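Local atomic coordinates of putative ribose 5-phosphate isomerase (Leishmania infantum, PDB entry 6FXW), a protein that probably interconverts ribose 5-phosphate and ribulose 5-phosphate, as a type B isomerase of the pentose phosphate pathway. Residues Arg7-Cys12 with Ala54-Ala59; Arg103-Ala108 with Glu134-Gly139. All coordinates share one frame; numbering follows the deposited sequence. Where two conformers were deposited one is given.

Overall arrangement
From the N terminus, strand 6-12 opens the chain's parallel sheet; helix 20-29, strand 33-38 and helix 49-61 follow. Contact 1 closes this first loop, laying helix 49-61 back along strand 6-12, nearly antiparallel to it, before the chain enters strand 67-72. The chain then builds strands 90-92 and 110-114 and helices 76-83, 96-104 and 120-131. Contact 2 closes a second loop, from the end of helix 96-104 round strand 110-114 and helix 120-131 to the connection leading into the C-terminal helix 139-155. The two loops follow one another in series, neither nesting nor crossing. Contact 1 is buried, contact 2 lies at the surface; their centres are about 21 Å apart, on opposite sides of the chain's centre.

Contact 1 of 2, residues Arg7-Cys12 with Ala54-Ala59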
loop_
_atom_site.group_PDB
_atom_site.type_symbol
_atom_site.label_atom_id
_atom_site.label_comp_id
_atom_site.label_asym_id
_atom_site.label_seq_id
_atom_site.Cartn_x
_atom_site.Cartn_y
_atom_site.Cartn_z
ATOM N N ARG A 7 -21.333 -9.375 15.693
ATOM C CA ARG A 7 -21.756 -10.505 14.850
ATOM C C ARG A 7 -21.354 -10.168 13.416
ATOM O O ARG A 7 -21.814 -9.145 12.924
ATOM C CB ARG A 7 -23.229 -10.767 14.885
ATOM C CG ARG A 7 -23.606 -11.398 16.206
ATOM C CD ARG A 7 -25.134 -11.578 16.277
ATOM N NE ARG A 7 -25.737 -12.383 15.252
ATOM C CZ ARG A 7 -25.820 -13.746 15.306
ATOM N NH1 ARG A 7 -25.315 -14.443 16.336
ATOM N NH2 ARG A 7 -26.442 -14.435 14.375
ATOM N N VAL A 8 -20.489 -10.989 12.839
ATOM C CA VAL A 8 -19.809 -10.657 11.554
ATOM C C VAL A 8 -20.322 -11.602 10.476
ATOM O O VAL A 8 -20.216 -12.858 10.593
ATOM C CB VAL A 8 -18.294 -10.761 11.718
ATOM C CG1 VAL A 8 -17.651 -10.491 10.327
ATOM C CG2 VAL A 8 -17.773 -9.836 12.823
ATOM N N ALA A 9 -20.787 -11.060 9.372
ATOM C CA ALA A 9 -21.053 -11.804 8.171
ATOM C C ALA A 9 -19.881 -11.622 7.181
ATOM O O ALA A 9 -19.577 -10.493 6.820
ATOM C CB ALA A 9 -22.348 -11.320 7.520
ATOM N N LEU A 10 -19.329 -12.729 6.762
ATOM C CA LEU A 10 -18.168 -12.745 5.854
ATOM C C LEU A 10 -18.644 -13.283 4.528
ATOM O O LEU A 10 -19.099 -14.450 4.458
ATOM C CB LEU A 10 -17.044 -13.640 6.390
ATOM C CG LEU A 10 -15.915 -13.929 5.419
ATOM C CD1 LEU A 10 -15.102 -12.668 5.192
ATOM C CD2 LEU A 10 -14.953 -15.021 5.920
ATOM N N GLY A 11 -18.516 -12.525 3.458
ATOM C CA GLY A 11 -18.860 -12.992 2.104
ATOM C C GLY A 11 -17.684 -12.843 1.176
ATOM O O GLY A 11 -16.835 -11.956 1.353
ATOM N N CYS A 12 -17.622 -13.651 0.171
ATOM C CA CYS A 12 -16.554 -13.498 -0.773
ATOM C C CYS A 12 -16.970 -14.162 -2.061
ATOM O O CYS A 12 -18.003 -14.828 -2.142
ATOM C CB CYS A 12 -15.235 -14.087 -0.240
ATOM S SG CYS A 12 -15.386 -15.896 -0.020
ATOM N N ALA A 54 -24.608 -8.967 -1.825
ATOM C CA ALA A 54 -26.018 -8.818 -1.461
ATOM C C ALA A 54 -26.360 -9.683 -0.254
ATOM O O ALA A 54 -27.118 -9.225 0.644
ATOM C CB ALA A 54 -26.871 -9.155 -2.673
ATOM N N GLN A 55 -25.881 -10.904 -0.189
ATOM C CA GLN A 55 -26.088 -11.742 0.982
ATOM C C GLN A 55 -25.689 -11.105 2.273
ATOM O O GLN A 55 -26.416 -11.085 3.283
ATOM C CB GLN A 55 -25.474 -13.158 0.888
ATOM C CG GLN A 55 -26.039 -14.068 -0.146
ATOM C CD GLN A 55 -25.569 -15.498 0.008
ATOM O OE1 GLN A 55 -25.020 -16.057 -0.955
ATOM N NE2 GLN A 55 -25.777 -16.140 1.206
ATOM N N VAL A 56 -24.499 -10.523 2.290
ATOM C CA VAL A 56 -23.957 -9.916 3.512
ATOM C C VAL A 56 -24.778 -8.635 3.853
ATOM O O VAL A 56 -25.133 -8.348 5.026
ATOM C CB VAL A 56 -22.460 -9.560 3.317
ATOM C CG1 VAL A 56 -21.947 -8.733 4.444
ATOM C CG2 VAL A 56 -21.651 -10.842 3.321
ATOM N N CYS A 57 -25.078 -7.805 2.844
ATOM C CA CYS A 57 -25.867 -6.573 3.040
ATOM C C CYS A 57 -27.221 -6.916 3.666
ATOM O O CYS A 57 -27.680 -6.298 4.597
ATOM C CB CYS A 57 -26.076 -5.793 1.733
ATOM S SG CYS A 57 -24.522 -5.019 1.212
ATOM N N GLU A 58 -27.836 -7.982 3.090
ATOM C CA GLU A 58 -29.168 -8.325 3.577
ATOM C C GLU A 58 -29.056 -8.875 4.979
ATOM O O GLU A 58 -29.943 -8.557 5.829
ATOM C CB GLU A 58 -29.844 -9.343 2.661
ATOM C CG GLU A 58 -30.656 -8.660 1.585
ATOM C CD GLU A 58 -31.826 -7.765 2.074
ATOM O OE1 GLU A 58 -32.187 -6.827 1.306
ATOM O OE2 GLU A 58 -32.389 -7.992 3.201
ATOM N N ALA A 59 -28.030 -9.642 5.340
ATOM C CA ALA A 59 -27.831 -10.083 6.745
ATOM C C ALA A 59 -27.783 -8.935 7.702
ATOM O O ALA A 59 -28.343 -8.996 8.799
ATOM C CB ALA A 59 -26.601 -10.956 6.882
#
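Helix-on-sheet packing in a Rossmann-like alpha/beta fold is exemplified here, where strand 6-12 of the parallel sheet runs nearly antiparallel to helix 49-61, the local axes 166° apart and 8.0 Å from each other at closest approach. The helix belongs to a beta-alpha-beta crossover that joins strand 33-38 to strand 67-72, and because strand 6-12 lies between those two in the sheet, the crossover has to pass over it. Arg7 and Val8 lead into the contact through edge-to-edge pairing: Arg7 shares backbone hydrogen bonds with Asp66 and Thr67, at the start of the neighbouring strand 67-72, and Val8 with Lys35 and Met37 of strand 33-38 on the other side. Ala9 is the first residue to meet the helix. Its methyl points toward the helix, CB lying 4.0 Å from Val56 CG1 and 4.3 Å from the CB of Ala59, about one helical turn further on. Such small groups let the helix settle close to the sheet, and the contact is van der Waals packing, with no hydrogen bond between the two segments. The same branch also touches the carbonyl oxygen of Ala9, Val56 CG1 to Ala9 O being 3.8 Å. Leu10 turns the other way, as strand alternation demands, and packs on Ile23 and Met24 of helix 20-29, so the strand is sandwiched between helices on its two faces. Gly11 has no side chain to interpose, and a methyl of valine rests directly on its main chain. The torsion of Val56 (chi1 170°) divides the work: CG1, anti to the backbone N, goes to Ala9, while CG2, anti to the carbonyl carbon, sits 3.6 Å from Gly11 N and 3.7 Å from Gly11 CA.

Contact 2 of 2, residues Arg103-Ala108 with Glu134-Gly139; sequences RQHNNA and EPLAEG
One straight backbone hydrogen bond sets the alignment of this surface contact: Leu136 N donates to Gln104 O over 2.9 Å at 172°, reaching a lone pair in the plane of the carbonyl. Beside it, Pro135 CA approaches Arg103 O at 3.3 Å in a CA-H...O contact, so two successive carbonyls at the end of helix 96-104 are met by the loop. The charged and polar interactions gather on Arg103, whose chain, bent at its second and third torsions, curls round so that its guanidinium serves both segments. NH1 donates to Asn107 OD1 over 2.9 Å, and more weakly to Ala108 O. NH2 forms a salt bridge with Glu134 OE1 at 3.2 Å; the carboxylate oxygen stands at the guanidinium edge, but the two planes are 54° apart and the hydrogen bond is weak. Thr133 O weakly engages NE, which helps to fix the group's rotation. A water links the segments further along, accepting from Gln104 NE2 and donating to Glu134 O, while Gln104 OE1 is taken by Gln100. Van der Waals packing completes the contact. Leu136 crosses the Gln104 side chain obliquely, CG lying 3.8 Å from Gln104 CB, and its CD1 branch comes to the edge of the His105 ring, which itself stacks with His141. Pro135 crosses the amide of Asn107, its CG 3.6 Å from Asn107 OD1. Asn107 takes positive phi (42°), the left-handed conformation with which a chain commonly leaves a helix. Through the Leu136-Gln104 bond and the Arg103-Glu134 salt bridge, a helix C-terminal turn is stapled to the irregular connection between helices 120-131 and 139-155, with Glu138 at the N-cap position just before the latter.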
loop_
_atom_site.group_PDB
_atom_site.type_symbol
_atom_site.label_atom_id
_atom_site.label_comp_id
_atom_site.label_asym_id
_atom_site.label_seq_id
_atom_site.Cartn_x
_atom_site.Cartn_y
_atom_site.Cartn_z
ATOM N N ARG A 103 -14.005 3.424 10.072
ATOM C CA ARG A 103 -14.860 3.362 11.254
ATOM C C ARG A 103 -14.962 4.722 11.951
ATOM O O ARG A 103 -16.069 5.226 12.179
ATOM C CB ARG A 103 -14.307 2.318 12.199
ATOM C CG ARG A 103 -14.302 0.886 11.660
ATOM C CD ARG A 103 -15.683 0.301 11.422
ATOM N NE ARG A 103 -16.373 0.298 12.677
ATOM C CZ ARG A 103 -17.548 0.862 12.971
ATOM N NH1 ARG A 103 -18.348 1.399 12.056
ATOM N NH2 ARG A 103 -17.962 0.895 14.242
ATOM N N GLN A 104 -13.825 5.363 12.243
ATOM C CA GLN A 104 -13.814 6.667 12.986
ATOM C C GLN A 104 -14.583 7.738 12.301
ATOM O O GLN A 104 -15.332 8.524 12.911
ATOM C CB GLN A 104 -12.391 7.093 13.281
ATOM C CG GLN A 104 -11.703 6.282 14.333
ATOM C CD GLN A 104 -10.434 6.876 14.826
ATOM O OE1 GLN A 104 -9.667 7.436 14.087
ATOM N NE2 GLN A 104 -10.246 6.777 16.111
ATOM N N HIS A 105 -14.389 7.824 10.972
ATOM C CA HIS A 105 -15.001 8.887 10.189
ATOM C C HIS A 105 -16.213 8.437 9.465
ATOM O O HIS A 105 -17.263 9.088 9.514
ATOM C CB HIS A 105 -13.975 9.450 9.180
ATOM C CG HIS A 105 -12.875 10.182 9.830
ATOM N ND1 HIS A 105 -11.821 10.707 9.082
ATOM C CD2 HIS A 105 -12.591 10.429 11.125
ATOM C CE1 HIS A 105 -10.963 11.256 9.917
ATOM N NE2 HIS A 105 -11.393 11.122 11.165
ATOM N N ASN A 106 -16.132 7.331 8.725
ATOM C CA ASN A 106 -17.221 6.946 7.845
ATOM C C ASN A 106 -18.242 5.963 8.471
ATOM O O ASN A 106 -19.269 5.714 7.859
ATOM C CB ASN A 106 -16.702 6.339 6.559
ATOM C CG ASN A 106 -15.588 7.149 5.924
ATOM O OD1 ASN A 106 -14.430 6.742 6.050
ATOM N ND2 ASN A 106 -15.889 8.323 5.352
ATOM N N ASN A 107 -17.983 5.539 9.706
ATOM C CA ASN A 107 -18.822 4.644 10.455
ATOM C C ASN A 107 -19.321 3.530 9.545
ATOM O O ASN A 107 -20.520 3.189 9.470
ATOM C CB ASN A 107 -19.995 5.419 11.066
ATOM C CG ASN A 107 -20.730 4.615 12.126
ATOM O OD1 ASN A 107 -20.321 3.529 12.496
ATOM N ND2 ASN A 107 -21.878 5.160 12.564
ATOM N N ALA A 108 -18.426 2.841 8.822
ATOM C CA ALA A 108 -18.812 1.865 7.812
ATOM C C ALA A 108 -19.350 0.578 8.428
ATOM O O ALA A 108 -18.852 0.115 9.487
ATOM C CB ALA A 108 -17.623 1.454 6.937
ATOM N N GLU A 134 -14.342 2.374 16.960
ATOM C CA GLU A 134 -15.654 3.030 17.016
ATOM C C GLU A 134 -15.694 4.346 16.309
ATOM O O GLU A 134 -14.624 4.995 16.150
ATOM C CB GLU A 134 -16.062 3.207 18.481
ATOM C CG GLU A 134 -16.538 1.866 19.086
ATOM C CD GLU A 134 -17.782 1.284 18.397
ATOM O OE1 GLU A 134 -17.700 0.430 17.415
ATOM O OE2 GLU A 134 -18.888 1.690 18.837
ATOM N N PRO A 135 -16.886 4.784 15.877
ATOM C CA PRO A 135 -17.021 6.073 15.235
ATOM C C PRO A 135 -16.746 7.223 16.199
ATOM O O PRO A 135 -17.071 7.119 17.390
ATOM C CB PRO A 135 -18.433 6.071 14.714
ATOM C CG PRO A 135 -19.157 5.025 15.499
ATOM C CD PRO A 135 -18.177 4.079 16.007
ATOM N N LEU A 136 -16.063 8.243 15.739
ATOM C CA LEU A 136 -15.532 9.346 16.624
ATOM C C LEU A 136 -16.755 10.171 16.902
ATOM O O LEU A 136 -17.683 10.233 16.093
ATOM C CB LEU A 136 -14.493 10.232 15.954
ATOM C CG LEU A 136 -13.101 9.678 15.952
ATOM C CD1 LEU A 136 -12.196 10.582 15.151
ATOM C CD2 LEU A 136 -12.503 9.395 17.326
ATOM N N ALA A 137 -16.719 10.772 18.094
ATOM C CA ALA A 137 -17.815 11.589 18.584
ATOM C C ALA A 137 -17.882 12.975 17.962
ATOM O O ALA A 137 -18.990 13.523 17.910
ATOM C CB ALA A 137 -17.719 11.683 20.109
ATOM N N GLU A 138 -16.769 13.581 17.494
ATOM C CA GLU A 138 -16.958 14.839 16.716
ATOM C C GLU A 138 -17.957 14.727 15.527
ATOM O O GLU A 138 -17.943 13.791 14.526
ATOM C CB GLU A 138 -15.716 15.667 16.347
ATOM C CG GLU A 138 -15.973 16.827 15.324
ATOM C CD GLU A 138 -16.451 18.222 15.801
ATOM O OE1 GLU A 138 -16.824 19.049 14.957
ATOM O OE2 GLU A 138 -16.433 18.551 16.995
ATOM N N GLY A 139 -18.816 15.771 15.673
ATOM C CA GLY A 139 -20.040 15.886 15.049
ATOM C C GLY A 139 -19.778 16.007 13.575
ATOM O O GLY A 139 -20.693 15.626 12.834
HETATM O O HOH W 1 -12.531 5.681 17.679
#